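Local coordinates for protein BIFUNCTIONAL PROTEIN Proline utilization A (PutA) (Corynebacterium freiburgense, PDB 5UX5) that oxidises proline to glutamate in two steps, using an FAD-dependent proline dehydrogenase and an NAD-dependent aldehyde dehydrogenase carried on one polypeptide, at residues 276-281 with 293-298; 280-285 with 343-348; 329-334 with 357-362. One frame throughout, in Å; residues are numbered along the deposited sequence.

Interaction 1 of 3, residues 276-281 with 293-298; sequences QQLADF and IKIRLV. With FAD (flavin-adenine dinucleotide), chain E.
The phenyl ring of Phe281 meets Ile293 at its edge, where CE2 lies 4.2 Å from Ile293 CG2 near the ring plane; the ring also packs against Glu247 and Met251 of helix 239-251. This is the return half of a beta-alpha-beta unit in the proline dehydrogenase barrel: helix 276-281 runs back over strand 293-298, the two N-to-C directions 162° apart. Leu278 rests its CB on Ile295 CD1 at 4.0 Å, while its CD2 reaches Ile293 CD1. With CG1 of Ile293 tucked between the backbone N and the carbonyl carbon (chi1 64°), CD1 extends to the helix and comes to 3.7 Å from Leu278 O. The next residues of the strand lead into the flavin site. The guanidinium of Arg296 meets the isoalloxazine at a slant and is also held by a salt bridge to Glu376 and a hydrogen bond to Tyr185. Val298 packs against the flavin through both methyls, CG1 lying 3.5 Å from FAD C4X. Arg296 reaches the flavin through a bend at chi3 (-63°), and its NH1 gives a weak hydrogen bond to FAD N5 at 3.1 Å.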
loop_
_atom_site.group_PDB
_atom_site.type_symbol
_atom_site.label_atom_id
_atom_site.label_comp_id
_atom_site.label_asym_id
_atom_site.label_seq_id
_atom_site.Cartn_x
_atom_site.Cartn_y
_atom_site.Cartn_z
ATOM N N GLN A 276 -4.366 -7.148 -31.813
ATOM C CA GLN A 276 -5.134 -8.085 -32.622
ATOM C C GLN A 276 -6.626 -7.936 -32.357
ATOM O O GLN A 276 -7.443 -7.957 -33.290
ATOM C CB GLN A 276 -4.677 -9.513 -32.363
ATOM C CG GLN A 276 -3.288 -9.790 -32.870
ATOM C CD GLN A 276 -2.858 -11.215 -32.616
ATOM O OE1 GLN A 276 -2.868 -12.041 -33.524
ATOM N NE2 GLN A 276 -2.491 -11.515 -31.385
ATOM N N GLN A 277 -7.002 -7.767 -31.096
ATOM C CA GLN A 277 -8.415 -7.622 -30.807
ATOM C C GLN A 277 -8.950 -6.317 -31.375
ATOM O O GLN A 277 -10.060 -6.285 -31.923
ATOM C CB GLN A 277 -8.646 -7.705 -29.307
ATOM C CG GLN A 277 -10.087 -7.875 -28.902
ATOM C CD GLN A 277 -10.816 -6.537 -28.972
ATOM O OE1 GLN A 277 -10.178 -5.486 -28.903
ATOM N NE2 GLN A 277 -12.142 -6.566 -29.069
ATOM N N LEU A 278 -8.173 -5.236 -31.268
ATOM C CA LEU A 278 -8.606 -3.973 -31.852
ATOM C C LEU A 278 -8.662 -4.038 -33.375
ATOM O O LEU A 278 -9.564 -3.446 -33.982
ATOM C CB LEU A 278 -7.686 -2.841 -31.390
ATOM C CG LEU A 278 -7.978 -2.293 -29.989
ATOM C CD1 LEU A 278 -6.727 -1.813 -29.305
ATOM C CD2 LEU A 278 -8.924 -1.154 -30.143
ATOM N N ALA A 279 -7.767 -4.803 -34.009
ATOM C CA ALA A 279 -7.809 -4.919 -35.463
ATOM C C ALA A 279 -9.054 -5.669 -35.899
ATOM O O ALA A 279 -9.693 -5.293 -36.891
ATOM C CB ALA A 279 -6.557 -5.618 -35.992
ATOM N N ASP A 280 -9.438 -6.711 -35.152
ATOM C CA ASP A 280 -10.693 -7.381 -35.470
ATOM C C ASP A 280 -11.861 -6.442 -35.224
ATOM O O ASP A 280 -12.758 -6.338 -36.072
ATOM C CB ASP A 280 -10.871 -8.680 -34.664
ATOM C CG ASP A 280 -9.794 -9.745 -34.976
ATOM O OD1 ASP A 280 -9.172 -9.724 -36.080
ATOM O OD2 ASP A 280 -9.605 -10.642 -34.117
ATOM N N PHE A 281 -11.817 -5.688 -34.108
ATOM C CA PHE A 281 -12.874 -4.729 -33.788
ATOM C C PHE A 281 -13.094 -3.748 -34.939
ATOM O O PHE A 281 -14.234 -3.430 -35.300
ATOM C CB PHE A 281 -12.534 -3.966 -32.499
ATOM C CG PHE A 281 -13.450 -2.830 -32.242
ATOM C CD1 PHE A 281 -14.720 -3.062 -31.740
ATOM C CD2 PHE A 281 -13.091 -1.544 -32.569
ATOM C CE1 PHE A 281 -15.611 -2.024 -31.541
ATOM C CE2 PHE A 281 -13.972 -0.499 -32.361
ATOM C CZ PHE A 281 -15.234 -0.739 -31.847
ATOM N N ILE A 293 -10.592 3.286 -37.045
ATOM C CA ILE A 293 -9.956 3.653 -35.792
ATOM C C ILE A 293 -8.501 3.973 -36.096
ATOM O O ILE A 293 -8.007 3.724 -37.198
ATOM C CB ILE A 293 -10.079 2.556 -34.727
ATOM C CG1 ILE A 293 -9.344 1.298 -35.160
ATOM C CG2 ILE A 293 -11.504 2.217 -34.498
ATOM C CD1 ILE A 293 -9.299 0.235 -34.077
ATOM N N LYS A 294 -7.816 4.558 -35.114
ATOM C CA LYS A 294 -6.384 4.825 -35.212
ATOM C C LYS A 294 -5.714 4.404 -33.923
ATOM O O LYS A 294 -6.185 4.742 -32.837
ATOM C CB LYS A 294 -6.061 6.295 -35.470
ATOM C CG LYS A 294 -4.575 6.583 -35.576
ATOM C CD LYS A 294 -4.297 8.040 -35.913
ATOM C CE LYS A 294 -2.805 8.355 -35.944
ATOM N NZ LYS A 294 -2.512 9.806 -35.905
ATOM N N ILE A 295 -4.616 3.674 -34.042
ATOM C CA ILE A 295 -3.811 3.289 -32.897
ATOM C C ILE A 295 -2.537 4.111 -32.926
ATOM O O ILE A 295 -1.868 4.199 -33.958
ATOM C CB ILE A 295 -3.560 1.775 -32.905
ATOM C CG1 ILE A 295 -4.911 1.115 -32.597
ATOM C CG2 ILE A 295 -2.490 1.380 -31.886
ATOM C CD1 ILE A 295 -5.021 -0.306 -32.845
ATOM N N ARG A 296 -2.256 4.793 -31.827
ATOM C CA ARG A 296 -0.959 5.430 -31.644
ATOM C C ARG A 296 -0.044 4.416 -30.963
ATOM O O ARG A 296 -0.311 3.987 -29.830
ATOM C CB ARG A 296 -1.065 6.707 -30.806
ATOM C CG ARG A 296 0.282 7.423 -30.695
ATOM C CD ARG A 296 0.377 8.392 -29.536
ATOM N NE ARG A 296 -0.572 9.482 -29.654
ATOM C CZ ARG A 296 -0.970 10.203 -28.623
ATOM N NH1 ARG A 296 -0.497 9.909 -27.422
ATOM N NH2 ARG A 296 -1.849 11.185 -28.786
ATOM N N LEU A 297 1.008 4.010 -31.659
ATOM C CA LEU A 297 1.990 3.090 -31.111
ATOM C C LEU A 297 3.054 3.877 -30.370
ATOM O O LEU A 297 3.745 4.692 -30.983
ATOM C CB LEU A 297 2.646 2.294 -32.228
ATOM C CG LEU A 297 1.913 1.048 -32.651
ATOM C CD1 LEU A 297 2.904 0.177 -33.387
ATOM C CD2 LEU A 297 1.373 0.393 -31.439
ATOM N N VAL A 298 3.199 3.623 -29.065
ATOM C CA VAL A 298 4.262 4.205 -28.250
ATOM C C VAL A 298 5.042 3.061 -27.618
ATOM O O VAL A 298 4.582 1.915 -27.576
ATOM C CB VAL A 298 3.731 5.167 -27.157
ATOM C CG1 VAL A 298 2.760 6.221 -27.741
ATOM C CG2 VAL A 298 3.080 4.391 -26.036
HETATM P PA FAD E . 13.899 4.889 -27.460
HETATM O O1A FAD E . 15.265 5.241 -26.777
HETATM O O2A FAD E . 13.894 4.040 -28.643
HETATM O O5B FAD E . 12.885 4.165 -26.656
HETATM C C5B FAD E . 12.844 4.345 -25.252
HETATM C C4B FAD E . 11.772 3.436 -24.682
HETATM O O4B FAD E . 12.248 2.129 -24.538
HETATM C C3B FAD E . 11.310 3.849 -23.320
HETATM O O3B FAD E . 10.380 4.872 -23.284
HETATM C C2B FAD E . 10.768 2.578 -22.775
HETATM O O2B FAD E . 9.428 2.426 -23.072
HETATM C C1B FAD E . 11.660 1.544 -23.397
HETATM N N9A FAD E . 12.700 1.073 -22.494
HETATM C C8A FAD E . 13.911 1.698 -22.230
HETATM N N7A FAD E . 14.602 0.978 -21.324
HETATM C C5A FAD E . 13.899 -0.164 -20.955
HETATM C C6A FAD E . 14.144 -1.246 -20.088
HETATM N N6A FAD E . 15.348 -1.376 -19.284
HETATM N N1A FAD E . 13.216 -2.210 -19.980
HETATM C C2A FAD E . 12.048 -2.137 -20.692
HETATM N N3A FAD E . 11.781 -1.096 -21.543
HETATM C C4A FAD E . 12.670 -0.109 -21.697
HETATM N N1 FAD E . 3.985 7.157 -23.637
HETATM C C2 FAD E . 2.873 6.500 -22.996
HETATM O O2 FAD E . 3.136 5.547 -22.042
HETATM N N3 FAD E . 1.564 6.891 -23.307
HETATM C C4 FAD E . 1.300 7.874 -24.262
HETATM O O4 FAD E . -0.003 8.232 -24.561
HETATM C C4X FAD E . 2.435 8.450 -25.052
HETATM N N5 FAD E . 2.235 9.304 -26.131
HETATM C C5X FAD E . 3.319 9.784 -26.879
HETATM C C6 FAD E . 3.125 10.653 -27.969
HETATM C C7 FAD E . 4.225 11.114 -28.683
HETATM C C7M FAD E . 4.051 12.048 -29.844
HETATM C C8 FAD E . 5.498 10.720 -28.354
HETATM C C8M FAD E . 6.675 11.218 -29.127
HETATM C C9 FAD E . 5.697 9.865 -27.279
HETATM C C9A FAD E . 4.616 9.403 -26.552
HETATM N N10 FAD E . 4.861 8.512 -25.466
HETATM C C10 FAD E . 3.779 8.025 -24.702
HETATM C "C1'" FAD E . 6.245 8.158 -25.105
HETATM C "C2'" FAD E . 6.772 6.845 -25.619
HETATM O "O2'" FAD E . 6.095 5.820 -24.985
HETATM C "C3'" FAD E . 8.291 6.820 -25.343
HETATM O "O3'" FAD E . 8.473 6.849 -23.981
HETATM C "C4'" FAD E . 9.151 7.938 -25.944
HETATM O "O4'" FAD E . 8.608 8.500 -27.083
HETATM C "C5'" FAD E . 10.630 7.538 -26.152
HETATM O "O5'" FAD E . 10.855 6.285 -26.787
HETATM P P FAD E . 11.513 6.111 -28.258
HETATM O O1P FAD E . 10.769 5.184 -29.293
HETATM O O2P FAD E . 11.724 7.637 -28.598
HETATM O O3P FAD E . 13.117 5.992 -28.061
#

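Interaction 2 of 3, residues 280-285 with 343-348; sequences DFAKRR and ENVRVG
Ala282 meets Asn344 and Val345 where helix 280-285 passes the start of strand 345-348, and the two backbones come close: the CA atoms of Ala282 and Asn344 are 5.7 Å apart. A methyl is all that Ala282 puts between them. Its CB points at the strand and touches CG2 of Val345 at 3.5 Å, with CB of Asn344 a little farther off at 3.9 Å. Val345 offers that methyl because CG1 is anti to the backbone N (chi1 -165°), which sets CG2 beside the N and against the helix.

Asn344 can be followed outward from its backbone. CB faces the helix and lies 3.8 Å from Ala282 O as well as against the alanine methyl. CG comes next, 4.0 Å from the same carbonyl oxygen. At the tip, ND2 is 3.9 Å from Ala282 O, too far for a hydrogen bond, and 4.5 Å from Lys283 CA. The amide therefore lies alongside the helix backbone in van der Waals fashion, and no hydrogen bond crosses between the two segments. Lys283 skirts the contact: its extended chain leads away from the strand, and NZ forms a salt bridge with Glu341, just ahead of 343-348.

Ala282 and Val345 both also touch Ile293, so helix 271-287 spans two adjacent parallel strands of the proline dehydrogenase beta/alpha (TIM) barrel at their N-terminal ends. On the same outer face, Val345 also packs on Ile337 of helix 323-337, while Arg346 joins strand 293-298 by backbone hydrogen bonds and reaches Asp374 through a salt bridge.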
loop_
_atom_site.group_PDB
_atom_site.type_symbol
_atom_site.label_atom_id
_atom_site.label_comp_id
_atom_site.label_asym_id
_atom_site.label_seq_id
_atom_site.Cartn_x
_atom_site.Cartn_y
_atom_site.Cartn_z
ATOM N N ASP A 280 -9.438 -6.711 -35.152
ATOM C CA ASP A 280 -10.693 -7.381 -35.470
ATOM C C ASP A 280 -11.861 -6.442 -35.224
ATOM O O ASP A 280 -12.758 -6.338 -36.072
ATOM C CB ASP A 280 -10.871 -8.680 -34.664
ATOM C CG ASP A 280 -9.794 -9.745 -34.976
ATOM O OD1 ASP A 280 -9.172 -9.724 -36.080
ATOM O OD2 ASP A 280 -9.605 -10.642 -34.117
ATOM N N PHE A 281 -11.817 -5.688 -34.108
ATOM C CA PHE A 281 -12.874 -4.729 -33.788
ATOM C C PHE A 281 -13.094 -3.748 -34.939
ATOM O O PHE A 281 -14.234 -3.430 -35.300
ATOM C CB PHE A 281 -12.534 -3.966 -32.499
ATOM C CG PHE A 281 -13.450 -2.830 -32.242
ATOM C CD1 PHE A 281 -14.720 -3.062 -31.740
ATOM C CD2 PHE A 281 -13.091 -1.544 -32.569
ATOM C CE1 PHE A 281 -15.611 -2.024 -31.541
ATOM C CE2 PHE A 281 -13.972 -0.499 -32.361
ATOM C CZ PHE A 281 -15.234 -0.739 -31.847
ATOM N N ALA A 282 -12.005 -3.250 -35.519
ATOM C CA ALA A 282 -12.118 -2.346 -36.652
ATOM C C ALA A 282 -12.778 -3.013 -37.855
ATOM O O ALA A 282 -13.442 -2.337 -38.648
ATOM C CB ALA A 282 -10.730 -1.825 -37.027
ATOM N N LYS A 283 -12.587 -4.321 -38.031
ATOM C CA LYS A 283 -13.268 -5.014 -39.121
ATOM C C LYS A 283 -14.759 -5.149 -38.832
ATOM O O LYS A 283 -15.603 -4.959 -39.719
ATOM C CB LYS A 283 -12.629 -6.384 -39.344
ATOM C CG LYS A 283 -11.209 -6.329 -39.875
ATOM C CD LYS A 283 -10.586 -7.704 -39.865
ATOM C CE LYS A 283 -9.193 -7.691 -40.461
ATOM N NZ LYS A 283 -8.609 -9.071 -40.517
ATOM N N ARG A 284 -15.091 -5.467 -37.583
ATOM C CA ARG A 284 -16.478 -5.534 -37.164
ATOM C C ARG A 284 -17.155 -4.169 -37.321
ATOM O O ARG A 284 -18.305 -4.085 -37.778
ATOM C CB ARG A 284 -16.509 -6.063 -35.724
ATOM C CG ARG A 284 -17.865 -6.278 -35.049
ATOM C CD ARG A 284 -17.697 -6.331 -33.498
ATOM N NE ARG A 284 -18.736 -5.551 -32.823
ATOM C CZ ARG A 284 -18.624 -4.998 -31.620
ATOM N NH1 ARG A 284 -17.502 -5.126 -30.922
ATOM N NH2 ARG A 284 -19.640 -4.302 -31.121
ATOM N N ARG A 285 -16.434 -3.084 -37.001
ATOM C CA ARG A 285 -17.019 -1.747 -37.095
ATOM C C ARG A 285 -17.268 -1.359 -38.534
ATOM O O ARG A 285 -18.371 -0.930 -38.882
ATOM C CB ARG A 285 -16.114 -0.707 -36.441
ATOM C CG ARG A 285 -16.824 0.574 -36.070
ATOM C CD ARG A 285 -15.834 1.625 -35.666
ATOM N NE ARG A 285 -16.443 2.779 -35.005
ATOM C CZ ARG A 285 -15.965 4.015 -35.094
ATOM N NH1 ARG A 285 -16.565 5.003 -34.448
ATOM N NH2 ARG A 285 -14.900 4.269 -35.847
ATOM N N GLU A 343 -6.819 -2.203 -43.354
ATOM C CA GLU A 343 -7.063 -0.841 -43.837
ATOM C C GLU A 343 -7.886 -0.006 -42.856
ATOM O O GLU A 343 -7.783 1.226 -42.869
ATOM C CB GLU A 343 -7.765 -0.874 -45.206
ATOM N N ASN A 344 -8.660 -0.633 -41.974
ATOM C CA ASN A 344 -9.518 0.132 -41.086
ATOM C C ASN A 344 -8.817 0.609 -39.823
ATOM O O ASN A 344 -9.408 1.380 -39.059
ATOM C CB ASN A 344 -10.741 -0.697 -40.731
ATOM C CG ASN A 344 -11.670 -0.833 -41.905
ATOM O OD1 ASN A 344 -12.007 0.168 -42.527
ATOM N ND2 ASN A 344 -12.071 -2.059 -42.241
ATOM N N VAL A 345 -7.558 0.240 -39.626
ATOM C CA VAL A 345 -6.763 0.669 -38.483
ATOM C C VAL A 345 -5.649 1.551 -39.029
ATOM O O VAL A 345 -4.646 1.047 -39.550
ATOM C CB VAL A 345 -6.200 -0.518 -37.687
ATOM C CG1 VAL A 345 -5.706 -0.045 -36.323
ATOM C CG2 VAL A 345 -7.248 -1.600 -37.519
ATOM N N ARG A 346 -5.824 2.866 -38.943
ATOM C CA ARG A 346 -4.711 3.773 -39.176
ATOM C C ARG A 346 -3.758 3.703 -37.990
ATOM O O ARG A 346 -4.115 3.233 -36.901
ATOM C CB ARG A 346 -5.199 5.197 -39.373
ATOM C CG ARG A 346 -6.334 5.347 -40.410
ATOM C CD ARG A 346 -6.455 6.770 -40.913
ATOM N NE ARG A 346 -5.204 7.186 -41.537
ATOM C CZ ARG A 346 -4.357 8.052 -40.990
ATOM N NH1 ARG A 346 -4.630 8.600 -39.803
ATOM N NH2 ARG A 346 -3.235 8.371 -41.620
ATOM N N VAL A 347 -2.525 4.158 -38.212
ATOM C CA VAL A 347 -1.433 3.955 -37.267
ATOM C C VAL A 347 -0.640 5.238 -37.086
ATOM O O VAL A 347 -0.063 5.758 -38.049
ATOM C CB VAL A 347 -0.480 2.848 -37.731
ATOM C CG1 VAL A 347 0.451 2.510 -36.644
ATOM C CG2 VAL A 347 -1.254 1.649 -38.149
ATOM N N GLY A 348 -0.532 5.695 -35.843
ATOM C CA GLY A 348 0.445 6.713 -35.519
ATOM C C GLY A 348 1.661 6.087 -34.848
ATOM O O GLY A 348 1.559 5.581 -33.724
#

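Interaction 3 of 3, residues 329-334 with 357-362; sequences NFLRMM and VASAYE
Two neighbouring helices of the outer layer of the proline dehydrogenase barrel pack side by side here, through buried side chains and with no hydrogen bond between them. Met334 of segment 329-334 reaches across to Ser359 and Ala360 of segment 357-362. Its CG is anti to the backbone N (chi1 -177°) and the chain stays extended as far as SD, which settles over the start of Ala360: SD is 3.5 Å from Ala360 N and 3.6 Å from Ala360 CB. A bend at chi3 (69°) then turns the CE methyl onto Ser359 CB, also at 3.5 Å. From one turn earlier, Leu331 brings CD2 to 3.6 Å from Ser359 OG. That hydroxyl is hydrogen-bonded to Phe355 O in its own helix, and the leucine methyl simply packs against it.

On the side of helix 329-334 turned from this contact, Arg332 grips Asn329 OD1 side-on with NE and NH2, the oxygen lying in the guanidinium plane; NE approaches in the carbonyl plane, NH2 from above it. Asn329 ND2 in turn binds Ala266 O. Helix 438-450 packs over Leu331 and Ser359.

The segment axes approach to 10.5 Å and run nearly parallel, crossing at -16°. Helices aligned in this way, with strand 345-350 between them in the chain, form the alpha-beta-alpha succession of a beta/alpha (TIM) barrel.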
loop_
_atom_site.group_PDB
_atom_site.type_symbol
_atom_site.label_atom_id
_atom_site.label_comp_id
_atom_site.label_asym_id
_atom_site.label_seq_id
_atom_site.Cartn_x
_atom_site.Cartn_y
_atom_site.Cartn_z
ATOM N N ASN A 329 9.047 -5.737 -29.958
ATOM C CA ASN A 329 7.593 -5.733 -30.014
ATOM C C ASN A 329 7.073 -4.510 -30.758
ATOM O O ASN A 329 6.022 -4.576 -31.404
ATOM C CB ASN A 329 7.023 -5.790 -28.592
ATOM C CG ASN A 329 5.539 -6.123 -28.568
ATOM O OD1 ASN A 329 5.078 -6.976 -29.321
ATOM N ND2 ASN A 329 4.793 -5.468 -27.690
ATOM N N PHE A 330 7.773 -3.380 -30.655
ATOM C CA PHE A 330 7.403 -2.214 -31.442
ATOM C C PHE A 330 7.433 -2.557 -32.927
ATOM O O PHE A 330 6.521 -2.202 -33.677
ATOM C CB PHE A 330 8.348 -1.061 -31.106
ATOM C CG PHE A 330 7.830 0.304 -31.452
ATOM C CD1 PHE A 330 6.983 0.978 -30.593
ATOM C CD2 PHE A 330 8.203 0.929 -32.640
ATOM C CE1 PHE A 330 6.528 2.259 -30.917
ATOM C CE2 PHE A 330 7.751 2.195 -32.960
ATOM C CZ PHE A 330 6.925 2.859 -32.097
ATOM N N LEU A 331 8.455 -3.296 -33.362
ATOM C CA LEU A 331 8.505 -3.719 -34.756
ATOM C C LEU A 331 7.456 -4.779 -35.057
ATOM O O LEU A 331 6.907 -4.804 -36.162
ATOM C CB LEU A 331 9.898 -4.230 -35.104
ATOM C CG LEU A 331 11.059 -3.238 -35.027
ATOM C CD1 LEU A 331 12.352 -4.002 -35.033
ATOM C CD2 LEU A 331 11.062 -2.368 -36.231
ATOM N N ARG A 332 7.172 -5.681 -34.108
ATOM C CA ARG A 332 6.147 -6.694 -34.373
ATOM C C ARG A 332 4.772 -6.061 -34.546
ATOM O O ARG A 332 4.018 -6.431 -35.455
ATOM C CB ARG A 332 6.100 -7.749 -33.271
ATOM C CG ARG A 332 5.001 -8.796 -33.494
ATOM C CD ARG A 332 5.028 -9.934 -32.463
ATOM N NE ARG A 332 4.973 -9.409 -31.098
ATOM C CZ ARG A 332 4.892 -10.140 -29.983
ATOM N NH1 ARG A 332 4.854 -11.456 -30.036
ATOM N NH2 ARG A 332 4.859 -9.543 -28.800
ATOM N N MET A 333 4.423 -5.103 -33.690
ATOM C CA MET A 333 3.098 -4.513 -33.801
ATOM C C MET A 333 2.960 -3.692 -35.073
ATOM O O MET A 333 1.917 -3.727 -35.734
ATOM C CB MET A 333 2.780 -3.678 -32.566
ATOM C CG MET A 333 2.768 -4.503 -31.295
ATOM S SD MET A 333 1.799 -3.761 -29.968
ATOM C CE MET A 333 2.643 -2.226 -29.770
ATOM N N MET A 334 4.006 -2.957 -35.431
ATOM C CA MET A 334 4.039 -2.236 -36.696
ATOM C C MET A 334 3.845 -3.194 -37.869
ATOM O O MET A 334 2.974 -2.993 -38.729
ATOM C CB MET A 334 5.379 -1.523 -36.782
ATOM C CG MET A 334 5.638 -0.669 -37.930
ATOM S SD MET A 334 7.324 -0.140 -37.639
ATOM C CE MET A 334 8.139 -1.680 -37.902
ATOM N N VAL A 357 11.094 4.618 -36.940
ATOM C CA VAL A 357 10.248 5.366 -37.862
ATOM C C VAL A 357 10.549 4.963 -39.294
ATOM O O VAL A 357 9.632 4.743 -40.086
ATOM C CB VAL A 357 10.411 6.878 -37.636
ATOM C CG1 VAL A 357 9.587 7.660 -38.633
ATOM C CG2 VAL A 357 9.996 7.220 -36.244
ATOM N N ALA A 358 11.833 4.830 -39.642
ATOM C CA ALA A 358 12.187 4.408 -40.999
ATOM C C ALA A 358 11.585 3.052 -41.343
ATOM O O ALA A 358 11.259 2.800 -42.508
ATOM C CB ALA A 358 13.707 4.374 -41.167
ATOM N N SER A 359 11.427 2.173 -40.350
ATOM C CA SER A 359 10.801 0.877 -40.591
ATOM C C SER A 359 9.354 1.046 -41.010
ATOM O O SER A 359 8.910 0.486 -42.019
ATOM C CB SER A 359 10.861 0.016 -39.335
ATOM O OG SER A 359 12.157 -0.453 -39.086
ATOM N N ALA A 360 8.591 1.795 -40.223
ATOM C CA ALA A 360 7.201 2.022 -40.579
ATOM C C ALA A 360 7.095 2.696 -41.945
ATOM O O ALA A 360 6.234 2.338 -42.758
ATOM C CB ALA A 360 6.524 2.847 -39.487
ATOM N N TYR A 361 7.984 3.654 -42.222
ATOM C CA TYR A 361 7.951 4.332 -43.507
ATOM C C TYR A 361 8.109 3.328 -44.635
ATOM O O TYR A 361 7.257 3.233 -45.526
ATOM C CB TYR A 361 9.054 5.390 -43.589
ATOM C CG TYR A 361 9.063 6.030 -44.955
ATOM C CD1 TYR A 361 7.937 6.705 -45.433
ATOM C CD2 TYR A 361 10.160 5.916 -45.799
ATOM C CE1 TYR A 361 7.923 7.272 -46.702
ATOM C CE2 TYR A 361 10.153 6.487 -47.075
ATOM C CZ TYR A 361 9.030 7.157 -47.519
ATOM O OH TYR A 361 9.018 7.721 -48.779
ATOM N N GLU A 362 9.189 2.545 -44.577
ATOM C CA GLU A 362 9.527 1.595 -45.633
ATOM C C GLU A 362 8.515 0.461 -45.730
ATOM O O GLU A 362 8.225 -0.025 -46.830
ATOM C CB GLU A 362 10.930 1.045 -45.402
ATOM C CG GLU A 362 12.042 2.061 -45.613
ATOM C CD GLU A 362 12.095 2.601 -47.040
ATOM O OE1 GLU A 362 12.719 3.663 -47.229
ATOM O OE2 GLU A 362 11.565 1.948 -47.978
#

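Overall arrangement
From the N terminus, helix 271-287 comes first and supplies one segment to both interaction 1 and interaction 2, which share Asp280 and Phe281. Interaction 1 closes the connection from the end of helix 271-287 into strand 293-298. Both start from the same stretch, and interaction 2 reaches farther along the chain, across 57 residues; their strands are parallel neighbours, probably hydrogen-bonded between Leu297 and Gly348. Interaction 3 opens within the span of interaction 2 and closes beyond it, so these two cross, while interactions 1 and 3 follow in series. Leu297 packs on Met333, linking strand 293-298 to helix 323-337. Together the contacts join three helices and two strands of the flavin-binding barrel.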